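Long-range contacts in endoglucanase, family GH5 (Zobellia galactanivorans, PDB 6GL0), which hydrolyses beta-glucans of the hemicellulose type, such as mixed-linked glucan, as a GH5 glycoside hydrolase: residues Thr61-Ile66 / His101-Trp106; Leu144-His149 / Tyr195-Ala200; Thr55-Val60 / Cys298-Asp303. The protein carries 1 engineered substitution. All coordinates share one frame; numbering follows the deposited sequence.

Interaction 1: Thr61-Ile66 / His101-Trp106; sequences TWKFHI and HHDETW. With GLC (alpha-D-glucopyranose), chain D; BGC (beta-D-glucopyranose), chain B.
D103 turns its carboxylate onto the backbone N-H of W62, with K63 N close by. Segments 61-66 and 101-106 are in the loops that follow strands 55-58 and 95-99 of the GH5 TIM barrel. The carboxylate of D103 and the indole of W62 lie in planes 27° apart. D103 OD2 accepts from W62 N at 2.8 Å through its syn lone pair, and the bond is nearly straight at 176°. The same oxygen lies at the edge of the W62 ring. W62 NE1 donates to N99 O, and the W62 ring packs on helices 76-90 and 114-131. The other oxygen, D103 OD1, sits 2.7 Å from K63 N. W106 NE1 donates to D103 OD1 at 2.9 Å, coming from above the carboxylate plane but keeping the bond close to the plane of its own indole. Both oxygens of D103 are thus engaged, which fixes the turn of the carboxylate.

The W106 ring has K63 CB at its edge and is touched obliquely by I66 CD1, 3.8 Å from W106 CZ2. Its CG stands between the backbone N and the carbonyl carbon (chi1 57°), and this brings the indole back over D103 O, which lies against one face. The outer part of the K63 chain crosses T105 at about a right angle.

On the sugar side, T61 OG1 takes the N-H of H102 at 2.8 Å. T61 OG1 also bonds to D26 O. H102 is the centre of an inverse gamma turn, and its ring has H101 CD2 over the centre of one face. The two histidines belong to the glycan pocket. H101 NE2 and O3 of the bound glucose share a hydrogen bond of 3.0 Å, with the O3 near the plane of the imidazole.

Interaction 2: Leu144-His149 / Tyr195-Ala200; sequences LNEPRH and YAASTA. With GLC (alpha-D-glucopyranose), chain D.
Y195 lays its phenol ring against the backbone of P147 and R148, and this is the close-packed half of the contact. P147 O stands over one face of the ring, 3.8 Å above its plane and offset toward the rim. R148 CB touches Y195 CZ at 3.6 Å. The ring reaches this place because CG is anti to the backbone N (chi1 -175°). Its hydroxyl then accepts H149 N at 2.9 Å in a fairly straight bond of 164°. P147 O has a second role, since it takes A196 N at 2.7 Å. The donor is tilted 25° from the carbonyl plane. One phenol and one peptide N-H thus hold three successive residues, P147 to H149. V167 of helix 161-180 packs against both P147 and Y195.

The two segments are loops at the C-terminal ends of strands 139-142 and 190-193 of the TIM barrel, where the active site of this fold lies. N145, E146 and P147 match the Asn-Glu-Pro motif of the family, whose glutamate is the general acid/base in relatives; E146 probably corresponds to it.

Toward the sugar the contact is looser. E146 CG rests on A196 O. The methyl A197 CB is 4.0 Å from E146 CG. The E146 chain runs extended beyond CG and carries the carboxylate past A197 to the glucose. There E146 OE2 comes within 3.3 Å of glucose C1, and H221 ND1 is its hydrogen-bond partner. N145 ND2 donates to glucose O2, while N145 OD1 is held by R57. The R148 chain passes A196 CB and ends among other partners. Its NH1 meets E146 O in the guanidinium plane and E104 in a salt bridge, and its NE pairs with E155. H149, at the other end, is partly exposed, and its ring turns away from Y195.

Interaction 3: Thr55-Val60 / Cys298-Asp303; sequences TLRLPV and CPIWWD. With GLC (alpha-D-glucopyranose), chain D; BGC (beta-D-glucopyranose), chain B.
W302 meets P59 and R57 with the six-membered side of its indole. P59 CG lies 4.3 Å from W302 CZ3, at the edge of the ring. R57 NH1 approaches the same carbon obliquely, and the guanidinium and indole planes are 68° apart. The W302 indole is also a sugar platform. One face carries glucose C3, 3.6 Å above the plane, and W302 NE1 donates to O2 of the neighbouring beta-glucose at 3.0 Å. Further back along the strands, the R57 CB methylene touches I300 CG2 at 4.0 Å. Two residues before R57, T55 CG2 meets I300 CD1, the two side chains crossing at about a right angle.

Strands 55-58 and 298-301 are not neighbours in the closed eight-stranded parallel barrel, because strand 18-20 runs between them. No hydrogen bond joins the segments, and their side chains meet in the barrel interior. I97 and V266, from strands 95-99 and 265-270, also pack on I300.

Further out, F310 packs edge-to-face with the W302 indole. R57 stays extended to its NE; its NH1 bonds to N20, while its NH2 forms a salt bridge with E142.

All three interactions belong to one TIM barrel. Interactions 1 and 2 join loops that follow strands 55-58, 95-99, 139-142 and 190-193. Interaction 3 spans strands 55-58 and 298-301, the second and last of the barrel. Along the chain interaction 1 comes before interaction 2, and both fall between the two segments of interaction 3. Their centres lie about 15 Å (1 and 2), 16 Å (2 and 3) and 19 Å (1 and 3) apart. H101 N probably bonds to V60 O, joining 1 and 3. A salt bridge joins 1 and 2, and a hydrogen bond joins 2 and 3. Each interaction touches the bound glucose, so residues far apart in sequence line one sugar cleft.

Interaction 1: Thr61-Ile66 / His101-Trp106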
loop_
_atom_site.group_PDB
_atom_site.type_symbol
_atom_site.label_atom_id
_atom_site.label_comp_id
_atom_site.label_asym_id
_atom_site.label_seq_id
_atom_site.Cartn_x
_atom_site.Cartn_y
_atom_site.Cartn_z
ATOM N N THR A 61 11.819 25.829 22.989
ATOM C CA THR A 61 11.215 25.601 24.287
ATOM C C THR A 61 10.820 26.995 24.772
ATOM O O THR A 61 11.651 27.889 24.844
ATOM C CB THR A 61 12.177 24.934 25.253
ATOM O OG1 THR A 61 12.310 23.564 24.896
ATOM C CG2 THR A 61 11.660 25.004 26.647
ATOM N N TRP A 62 9.537 27.157 25.062
ATOM C CA TRP A 62 8.973 28.452 25.418
ATOM C C TRP A 62 8.793 28.742 26.911
ATOM O O TRP A 62 8.651 29.899 27.280
ATOM C CB TRP A 62 7.642 28.647 24.696
ATOM C CG TRP A 62 7.725 28.457 23.198
ATOM C CD1 TRP A 62 7.639 27.290 22.531
ATOM C CD2 TRP A 62 7.897 29.464 22.208
ATOM N NE1 TRP A 62 7.742 27.490 21.197
ATOM C CE2 TRP A 62 7.912 28.822 20.967
ATOM C CE3 TRP A 62 8.061 30.848 22.250
ATOM C CZ2 TRP A 62 8.085 29.505 19.785
ATOM C CZ3 TRP A 62 8.210 31.526 21.077
ATOM C CH2 TRP A 62 8.237 30.859 19.860
ATOM N N LYS A 63 8.952 27.728 27.757
ATOM C CA LYS A 63 8.646 27.830 29.177
ATOM C C LYS A 63 9.290 28.996 29.916
ATOM O O LYS A 63 8.616 29.716 30.594
ATOM C CB LYS A 63 9.049 26.534 29.878
ATOM C CG LYS A 63 8.744 26.506 31.358
ATOM C CD LYS A 63 9.630 25.538 32.085
ATOM C CE LYS A 63 9.301 25.489 33.564
ATOM N NZ LYS A 63 9.720 26.744 34.236
ATOM N N PHE A 64 10.577 29.220 29.730
ATOM C CA PHE A 64 11.292 30.284 30.432
ATOM C C PHE A 64 10.998 31.699 29.970
ATOM O O PHE A 64 11.518 32.641 30.535
ATOM C CB PHE A 64 12.790 30.022 30.391
ATOM C CG PHE A 64 13.168 28.765 31.076
ATOM C CD1 PHE A 64 13.352 28.750 32.430
ATOM C CD2 PHE A 64 13.282 27.593 30.367
ATOM C CE1 PHE A 64 13.665 27.584 33.075
ATOM C CE2 PHE A 64 13.580 26.424 30.997
ATOM C CZ PHE A 64 13.783 26.411 32.353
ATOM N N HIS A 65 10.257 31.835 28.866
ATOM C CA HIS A 65 9.906 33.115 28.292
ATOM C C HIS A 65 8.400 33.392 28.186
ATOM O O HIS A 65 7.990 34.259 27.444
ATOM C CB HIS A 65 10.656 33.301 26.988
ATOM C CG HIS A 65 12.108 33.022 27.132
ATOM N ND1 HIS A 65 12.996 33.947 27.626
ATOM C CD2 HIS A 65 12.807 31.876 26.971
ATOM C CE1 HIS A 65 14.193 33.394 27.710
ATOM N NE2 HIS A 65 14.105 32.138 27.319
ATOM N N ILE A 66 7.599 32.640 28.924
ATOM C CA ILE A 66 6.162 32.876 29.010
ATOM C C ILE A 66 5.805 33.485 30.384
ATOM O O ILE A 66 6.167 32.951 31.413
ATOM C CB ILE A 66 5.343 31.592 28.859
ATOM C CG1 ILE A 66 5.572 30.961 27.495
ATOM C CG2 ILE A 66 3.855 31.873 28.991
ATOM C CD1 ILE A 66 5.036 29.560 27.406
ATOM N N HIS A 101 8.621 22.733 22.061
ATOM C CA HIS A 101 9.557 21.631 22.328
ATOM C C HIS A 101 9.479 21.153 23.794
ATOM O O HIS A 101 8.520 20.444 24.102
ATOM C CB HIS A 101 10.984 21.954 21.878
ATOM C CG HIS A 101 11.774 20.748 21.506
ATOM N ND1 HIS A 101 11.690 20.160 20.255
ATOM C CD2 HIS A 101 12.694 20.031 22.198
ATOM C CE1 HIS A 101 12.506 19.119 20.204
ATOM N NE2 HIS A 101 13.147 19.034 21.358
ATOM N N HIS A 102 10.442 21.480 24.683
ATOM C CA HIS A 102 10.500 20.840 26.017
ATOM C C HIS A 102 9.608 21.596 27.012
ATOM O O HIS A 102 10.091 22.065 28.051
ATOM C CB HIS A 102 11.920 20.811 26.595
ATOM C CG HIS A 102 12.870 19.944 25.872
ATOM N ND1 HIS A 102 12.578 18.627 25.550
ATOM C CD2 HIS A 102 14.140 20.173 25.459
ATOM C CE1 HIS A 102 13.625 18.095 24.963
ATOM N NE2 HIS A 102 14.599 19.011 24.905
ATOM N N ASP A 103 8.317 21.642 26.708
ATOM C CA ASP A 103 7.307 22.397 27.423
ATOM C C ASP A 103 6.256 21.490 28.094
ATOM O O ASP A 103 5.151 21.939 28.472
ATOM C CB ASP A 103 6.637 23.377 26.445
ATOM C CG ASP A 103 7.492 24.605 26.175
ATOM O OD1 ASP A 103 7.741 25.348 27.145
ATOM O OD2 ASP A 103 7.922 24.835 25.026
ATOM N N GLU A 104 6.640 20.233 28.334
ATOM C CA GLU A 104 5.720 19.247 28.905
ATOM C C GLU A 104 5.331 19.550 30.364
ATOM O O GLU A 104 4.305 19.055 30.822
ATOM C CB GLU A 104 6.291 17.828 28.810
ATOM C CG GLU A 104 6.515 17.342 27.370
ATOM C CD GLU A 104 7.848 17.756 26.758
ATOM O OE1 GLU A 104 8.689 18.382 27.449
ATOM O OE2 GLU A 104 8.066 17.422 25.575
ATOM N N THR A 105 6.101 20.379 31.069
ATOM C CA THR A 105 5.738 20.739 32.455
ATOM C C THR A 105 4.403 21.500 32.563
ATOM O O THR A 105 3.717 21.348 33.532
ATOM C CB THR A 105 6.865 21.467 33.197
ATOM O OG1 THR A 105 7.337 22.582 32.428
ATOM C CG2 THR A 105 8.010 20.485 33.432
ATOM N N TRP A 106 4.020 22.264 31.548
ATOM C CA TRP A 106 2.717 22.905 31.555
ATOM C C TRP A 106 1.780 22.324 30.510
ATOM O O TRP A 106 0.696 22.867 30.304
ATOM C CB TRP A 106 2.872 24.419 31.364
ATOM C CG TRP A 106 3.597 24.852 30.108
ATOM C CD1 TRP A 106 4.947 24.962 29.949
ATOM C CD2 TRP A 106 3.021 25.272 28.868
ATOM N NE1 TRP A 106 5.259 25.414 28.699
ATOM C CE2 TRP A 106 4.090 25.620 28.008
ATOM C CE3 TRP A 106 1.717 25.380 28.395
ATOM C CZ2 TRP A 106 3.892 26.042 26.692
ATOM C CZ3 TRP A 106 1.518 25.825 27.080
ATOM C CH2 TRP A 106 2.612 26.141 26.246
HETATM C C1 GLC D . 13.835 13.768 20.774
HETATM C C2 GLC D . 13.760 15.081 21.563
HETATM C C3 GLC D . 15.097 15.792 21.642
HETATM C C4 GLC D . 16.139 14.819 22.149
HETATM C C5 GLC D . 16.192 13.660 21.175
HETATM C C6 GLC D . 17.219 12.589 21.521
HETATM O O1 GLC D . 13.918 13.949 19.354
HETATM O O2 GLC D . 12.797 15.903 20.899
HETATM O O3 GLC D . 14.980 16.909 22.504
HETATM O O4 GLC D . 17.406 15.444 22.214
HETATM O O5 GLC D . 14.931 13.039 21.216
HETATM O O6 GLC D . 16.925 12.066 22.804
HETATM C C2 BGC B . 19.443 15.841 23.312
HETATM C C3 BGC B . 20.153 15.745 24.649
HETATM C C4 BGC B . 19.383 16.442 25.752
HETATM C C5 BGC B . 17.959 15.938 25.722
HETATM C C6 BGC B . 17.069 16.707 26.675
HETATM C C1 BGC B . 18.050 15.271 23.462
HETATM O O2 BGC B . 20.159 15.107 22.348
HETATM O O3 BGC B . 21.459 16.249 24.498
HETATM O O4 BGC B . 19.945 16.096 27.017
HETATM O O5 BGC B . 17.369 15.986 24.444
HETATM O O6 BGC B . 15.911 15.933 26.981
#

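Interaction 2: Leu144-His149 / Tyr195-Ala200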
loop_
_atom_site.group_PDB
_atom_site.type_symbol
_atom_site.label_atom_id
_atom_site.label_comp_id
_atom_site.label_asym_id
_atom_site.label_seq_id
_atom_site.Cartn_x
_atom_site.Cartn_y
_atom_site.Cartn_z
ATOM N N LEU A 144 3.193 20.483 18.661
ATOM C CA LEU A 144 3.787 19.885 19.853
ATOM C C LEU A 144 4.850 18.833 19.490
ATOM O O LEU A 144 4.594 17.947 18.682
ATOM C CB LEU A 144 2.724 19.182 20.678
ATOM C CG LEU A 144 1.537 20.016 21.134
ATOM C CD1 LEU A 144 0.430 19.125 21.637
ATOM C CD2 LEU A 144 1.970 20.997 22.229
ATOM N N ASN A 145 6.017 18.920 20.132
ATOM C CA ASN A 145 7.161 18.102 19.799
ATOM C C ASN A 145 6.892 16.630 20.040
ATOM O O ASN A 145 6.803 15.857 19.089
ATOM C CB ASN A 145 8.438 18.566 20.558
ATOM C CG ASN A 145 9.622 17.625 20.368
ATOM O OD1 ASN A 145 9.933 17.245 19.245
ATOM N ND2 ASN A 145 10.305 17.265 21.451
ATOM N N GLU A 146 6.882 16.262 21.314
ATOM C CA GLU A 146 6.677 14.902 21.787
ATOM C C GLU A 146 5.728 14.928 23.003
ATOM O O GLU A 146 6.127 14.575 24.101
ATOM C CB GLU A 146 8.036 14.262 22.106
ATOM C CG GLU A 146 8.910 14.095 20.868
ATOM C CD GLU A 146 10.187 13.299 21.112
ATOM O OE1 GLU A 146 10.621 13.172 22.285
ATOM O OE2 GLU A 146 10.756 12.782 20.123
ATOM N N PRO A 147 4.496 15.407 22.810
ATOM C CA PRO A 147 3.574 15.602 23.935
ATOM C C PRO A 147 3.224 14.296 24.605
ATOM O O PRO A 147 2.981 13.286 23.936
ATOM C CB PRO A 147 2.354 16.274 23.297
ATOM C CG PRO A 147 2.370 15.785 21.903
ATOM C CD PRO A 147 3.805 15.553 21.515
ATOM N N ARG A 148 3.307 14.304 25.928
ATOM C CA ARG A 148 3.291 13.098 26.740
ATOM C C ARG A 148 3.231 13.452 28.213
ATOM O O ARG A 148 3.378 14.633 28.598
ATOM C CB ARG A 148 4.522 12.216 26.486
ATOM C CG ARG A 148 5.826 12.817 27.009
ATOM C CD ARG A 148 7.043 12.144 26.433
ATOM N NE ARG A 148 8.260 12.634 27.061
ATOM C CZ ARG A 148 8.891 13.774 26.763
ATOM N NH1 ARG A 148 8.441 14.599 25.844
ATOM N NH2 ARG A 148 9.996 14.079 27.414
ATOM N N HIS A 149 3.016 12.416 29.014
ATOM C CA HIS A 149 3.009 12.510 30.473
ATOM C C HIS A 149 4.390 12.028 30.951
ATOM O O HIS A 149 4.637 10.826 31.048
ATOM C CB HIS A 149 1.865 11.618 31.056
ATOM C CG HIS A 149 1.464 11.955 32.468
ATOM N ND1 HIS A 149 0.240 11.604 32.998
ATOM C CD2 HIS A 149 2.105 12.639 33.442
ATOM C CE1 HIS A 149 0.145 12.055 34.233
ATOM N NE2 HIS A 149 1.264 12.688 34.529
ATOM N N TYR A 195 1.012 10.921 20.017
ATOM C CA TYR A 195 1.494 10.923 21.383
ATOM C C TYR A 195 3.000 10.611 21.393
ATOM O O TYR A 195 3.457 9.624 20.807
ATOM C CB TYR A 195 0.747 9.916 22.237
ATOM C CG TYR A 195 1.094 9.911 23.732
ATOM C CD1 TYR A 195 2.187 9.207 24.224
ATOM C CD2 TYR A 195 0.311 10.615 24.644
ATOM C CE1 TYR A 195 2.503 9.232 25.572
ATOM C CE2 TYR A 195 0.616 10.629 25.995
ATOM C CZ TYR A 195 1.713 9.923 26.464
ATOM O OH TYR A 195 2.017 9.923 27.816
ATOM N N ALA A 196 3.746 11.505 22.029
ATOM C CA ALA A 196 5.202 11.445 22.115
ATOM C C ALA A 196 5.934 11.341 20.784
ATOM O O ALA A 196 7.120 10.993 20.771
ATOM C CB ALA A 196 5.624 10.304 23.040
ATOM N N ALA A 197 5.258 11.685 19.680
ATOM C CA ALA A 197 5.726 11.406 18.307
ATOM C C ALA A 197 6.091 9.924 18.106
ATOM O O ALA A 197 6.936 9.574 17.284
ATOM C CB ALA A 197 6.887 12.331 17.914
ATOM N N SER A 198 5.373 9.075 18.823
ATOM C CA SER A 198 5.583 7.639 18.853
ATOM C C SER A 198 5.038 7.001 17.590
ATOM O O SER A 198 4.097 7.514 16.981
ATOM C CB SER A 198 4.813 7.038 20.042
ATOM O OG SER A 198 4.894 5.637 20.070
ATOM N N THR A 199 5.636 5.868 17.218
ATOM C CA THR A 199 5.113 5.020 16.133
ATOM C C THR A 199 4.541 3.703 16.666
ATOM O O THR A 199 4.356 2.769 15.899
ATOM C CB THR A 199 6.196 4.707 15.095
ATOM O OG1 THR A 199 7.222 3.921 15.698
ATOM C CG2 THR A 199 6.781 6.010 14.469
ATOM N N ALA A 200 4.294 3.619 17.972
ATOM C CA ALA A 200 3.704 2.423 18.568
ATOM C C ALA A 200 2.260 2.328 18.079
ATOM O O ALA A 200 1.620 3.342 17.782
ATOM C CB ALA A 200 3.760 2.476 20.083
HETATM C C1 GLC D . 13.835 13.768 20.774
HETATM C C2 GLC D . 13.760 15.081 21.563
HETATM C C3 GLC D . 15.097 15.792 21.642
HETATM C C4 GLC D . 16.139 14.819 22.149
HETATM C C5 GLC D . 16.192 13.660 21.175
HETATM C C6 GLC D . 17.219 12.589 21.521
HETATM O O1 GLC D . 13.918 13.949 19.354
HETATM O O2 GLC D . 12.797 15.903 20.899
HETATM O O3 GLC D . 14.980 16.909 22.504
HETATM O O4 GLC D . 17.406 15.444 22.214
HETATM O O5 GLC D . 14.931 13.039 21.216
HETATM O O6 GLC D . 16.925 12.066 22.804
#

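Interaction 3: Thr55-Val60 / Cys298-Asp303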
loop_
_atom_site.group_PDB
_atom_site.type_symbol
_atom_site.label_atom_id
_atom_site.label_comp_id
_atom_site.label_asym_id
_atom_site.label_seq_id
_atom_site.Cartn_x
_atom_site.Cartn_y
_atom_site.Cartn_z
ATOM N N THR A 55 15.681 21.712 4.545
ATOM C CA THR A 55 14.806 22.040 5.645
ATOM C C THR A 55 15.611 22.216 6.917
ATOM O O THR A 55 16.488 21.398 7.241
ATOM C CB THR A 55 13.750 20.950 5.804
ATOM O OG1 THR A 55 12.949 20.943 4.627
ATOM C CG2 THR A 55 12.878 21.203 7.030
ATOM N N LEU A 56 15.328 23.314 7.615
ATOM C CA LEU A 56 15.823 23.520 8.979
ATOM C C LEU A 56 14.651 23.340 9.944
ATOM O O LEU A 56 13.634 24.006 9.814
ATOM C CB LEU A 56 16.445 24.919 9.157
ATOM C CG LEU A 56 16.878 25.220 10.603
ATOM C CD1 LEU A 56 18.173 24.477 10.960
ATOM C CD2 LEU A 56 17.038 26.715 10.843
ATOM N N ARG A 57 14.802 22.428 10.903
ATOM C CA ARG A 57 13.909 22.351 12.055
ATOM C C ARG A 57 14.567 23.179 13.145
ATOM O O ARG A 57 15.751 22.974 13.481
ATOM C CB ARG A 57 13.694 20.919 12.532
ATOM C CG ARG A 57 12.649 20.800 13.600
ATOM C CD ARG A 57 11.969 19.460 13.507
ATOM N NE ARG A 57 11.067 19.118 14.614
ATOM C CZ ARG A 57 11.450 18.567 15.776
ATOM N NH1 ARG A 57 12.720 18.358 16.042
ATOM N NH2 ARG A 57 10.535 18.231 16.686
ATOM N N LEU A 58 13.769 24.097 13.666
ATOM C CA LEU A 58 14.129 25.076 14.685
ATOM C C LEU A 58 13.283 24.784 15.921
ATOM O O LEU A 58 12.264 25.446 16.157
ATOM C CB LEU A 58 13.809 26.488 14.164
ATOM C CG LEU A 58 14.041 27.708 15.096
ATOM C CD1 LEU A 58 15.389 27.685 15.752
ATOM C CD2 LEU A 58 13.890 29.004 14.283
ATOM N N PRO A 59 13.663 23.767 16.706
ATOM C CA PRO A 59 12.880 23.494 17.909
ATOM C C PRO A 59 13.023 24.630 18.966
ATOM O O PRO A 59 14.117 25.186 19.136
ATOM C CB PRO A 59 13.498 22.195 18.415
ATOM C CG PRO A 59 14.933 22.302 17.982
ATOM C CD PRO A 59 14.898 22.963 16.660
ATOM N N VAL A 60 11.929 24.956 19.655
ATOM C CA VAL A 60 11.901 26.055 20.627
ATOM C C VAL A 60 11.167 25.636 21.862
ATOM O O VAL A 60 10.037 25.183 21.811
ATOM C CB VAL A 60 11.224 27.331 20.071
ATOM C CG1 VAL A 60 11.271 28.473 21.091
ATOM C CG2 VAL A 60 11.891 27.779 18.778
ATOM N N CYS A 298 9.964 12.883 4.492
ATOM C CA CYS A 298 11.067 13.841 4.721
ATOM C C CYS A 298 11.841 13.473 5.988
ATOM O O CYS A 298 11.278 13.561 7.092
ATOM C CB CYS A 298 10.556 15.277 4.902
ATOM S SG CYS A 298 11.801 16.482 5.354
ATOM N N PRO A 299 13.130 13.113 5.854
ATOM C CA PRO A 299 13.921 12.789 7.047
ATOM C C PRO A 299 14.683 13.987 7.598
ATOM O O PRO A 299 15.404 14.616 6.841
ATOM C CB PRO A 299 14.922 11.787 6.513
ATOM C CG PRO A 299 15.174 12.243 5.095
ATOM C CD PRO A 299 13.924 12.959 4.631
ATOM N N ILE A 300 14.551 14.268 8.915
ATOM C CA ILE A 300 15.263 15.415 9.551
ATOM C C ILE A 300 16.170 14.924 10.688
ATOM O O ILE A 300 15.683 14.503 11.738
ATOM C CB ILE A 300 14.285 16.477 10.084
ATOM C CG1 ILE A 300 13.255 16.849 9.021
ATOM C CG2 ILE A 300 15.032 17.722 10.494
ATOM C CD1 ILE A 300 12.301 17.944 9.428
ATOM N N TRP A 301 17.492 14.928 10.440
ATOM C CA TRP A 301 18.515 14.441 11.380
ATOM C C TRP A 301 18.519 15.278 12.676
ATOM O O TRP A 301 18.417 16.512 12.621
ATOM C CB TRP A 301 19.885 14.456 10.735
ATOM C CG TRP A 301 21.069 14.042 11.650
ATOM C CD1 TRP A 301 21.764 14.866 12.497
ATOM C CD2 TRP A 301 21.621 12.736 11.831
ATOM N NE1 TRP A 301 22.704 14.141 13.195
ATOM C CE2 TRP A 301 22.642 12.839 12.799
ATOM C CE3 TRP A 301 21.337 11.468 11.286
ATOM C CZ2 TRP A 301 23.410 11.741 13.202
ATOM C CZ3 TRP A 301 22.108 10.380 11.671
ATOM C CH2 TRP A 301 23.126 10.520 12.622
ATOM N N TRP A 302 18.564 14.609 13.834
ATOM C CA TRP A 302 18.671 15.271 15.117
ATOM C C TRP A 302 20.140 15.543 15.409
ATOM O O TRP A 302 20.964 14.609 15.444
ATOM C CB TRP A 302 18.082 14.405 16.241
ATOM C CG TRP A 302 18.270 15.063 17.575
ATOM C CD1 TRP A 302 19.133 14.697 18.544
ATOM C CD2 TRP A 302 17.624 16.239 18.017
ATOM N NE1 TRP A 302 19.057 15.595 19.579
ATOM C CE2 TRP A 302 18.135 16.551 19.277
ATOM C CE3 TRP A 302 16.687 17.085 17.448
ATOM C CZ2 TRP A 302 17.702 17.655 20.009
ATOM C CZ3 TRP A 302 16.291 18.203 18.156
ATOM C CH2 TRP A 302 16.773 18.468 19.421
ATOM N N ASP A 303 20.478 16.828 15.567
ATOM C CA ASP A 303 21.837 17.272 15.842
ATOM C C ASP A 303 21.803 18.112 17.110
ATOM O O ASP A 303 21.165 19.193 17.160
ATOM C CB ASP A 303 22.355 18.058 14.660
ATOM C CG ASP A 303 23.829 18.427 14.772
ATOM O OD1 ASP A 303 24.242 18.953 15.842
ATOM O OD2 ASP A 303 24.586 18.231 13.767
HETATM C C1 GLC D . 13.835 13.768 20.774
HETATM C C2 GLC D . 13.760 15.081 21.563
HETATM C C3 GLC D . 15.097 15.792 21.642
HETATM C C4 GLC D . 16.139 14.819 22.149
HETATM C C5 GLC D . 16.192 13.660 21.175
HETATM C C6 GLC D . 17.219 12.589 21.521
HETATM O O1 GLC D . 13.918 13.949 19.354
HETATM O O2 GLC D . 12.797 15.903 20.899
HETATM O O3 GLC D . 14.980 16.909 22.504
HETATM O O4 GLC D . 17.406 15.444 22.214
HETATM O O5 GLC D . 14.931 13.039 21.216
HETATM O O6 GLC D . 16.925 12.066 22.804
HETATM C C2 BGC B . 19.443 15.841 23.312
HETATM C C3 BGC B . 20.153 15.745 24.649
HETATM C C4 BGC B . 19.383 16.442 25.752
HETATM C C5 BGC B . 17.959 15.938 25.722
HETATM C C6 BGC B . 17.069 16.707 26.675
HETATM C C1 BGC B . 18.050 15.271 23.462
HETATM O O2 BGC B . 20.159 15.107 22.348
HETATM O O3 BGC B . 21.459 16.249 24.498
HETATM O O4 BGC B . 19.945 16.096 27.017
HETATM O O5 BGC B . 17.369 15.986 24.444
HETATM O O6 BGC B . 15.911 15.933 26.981
#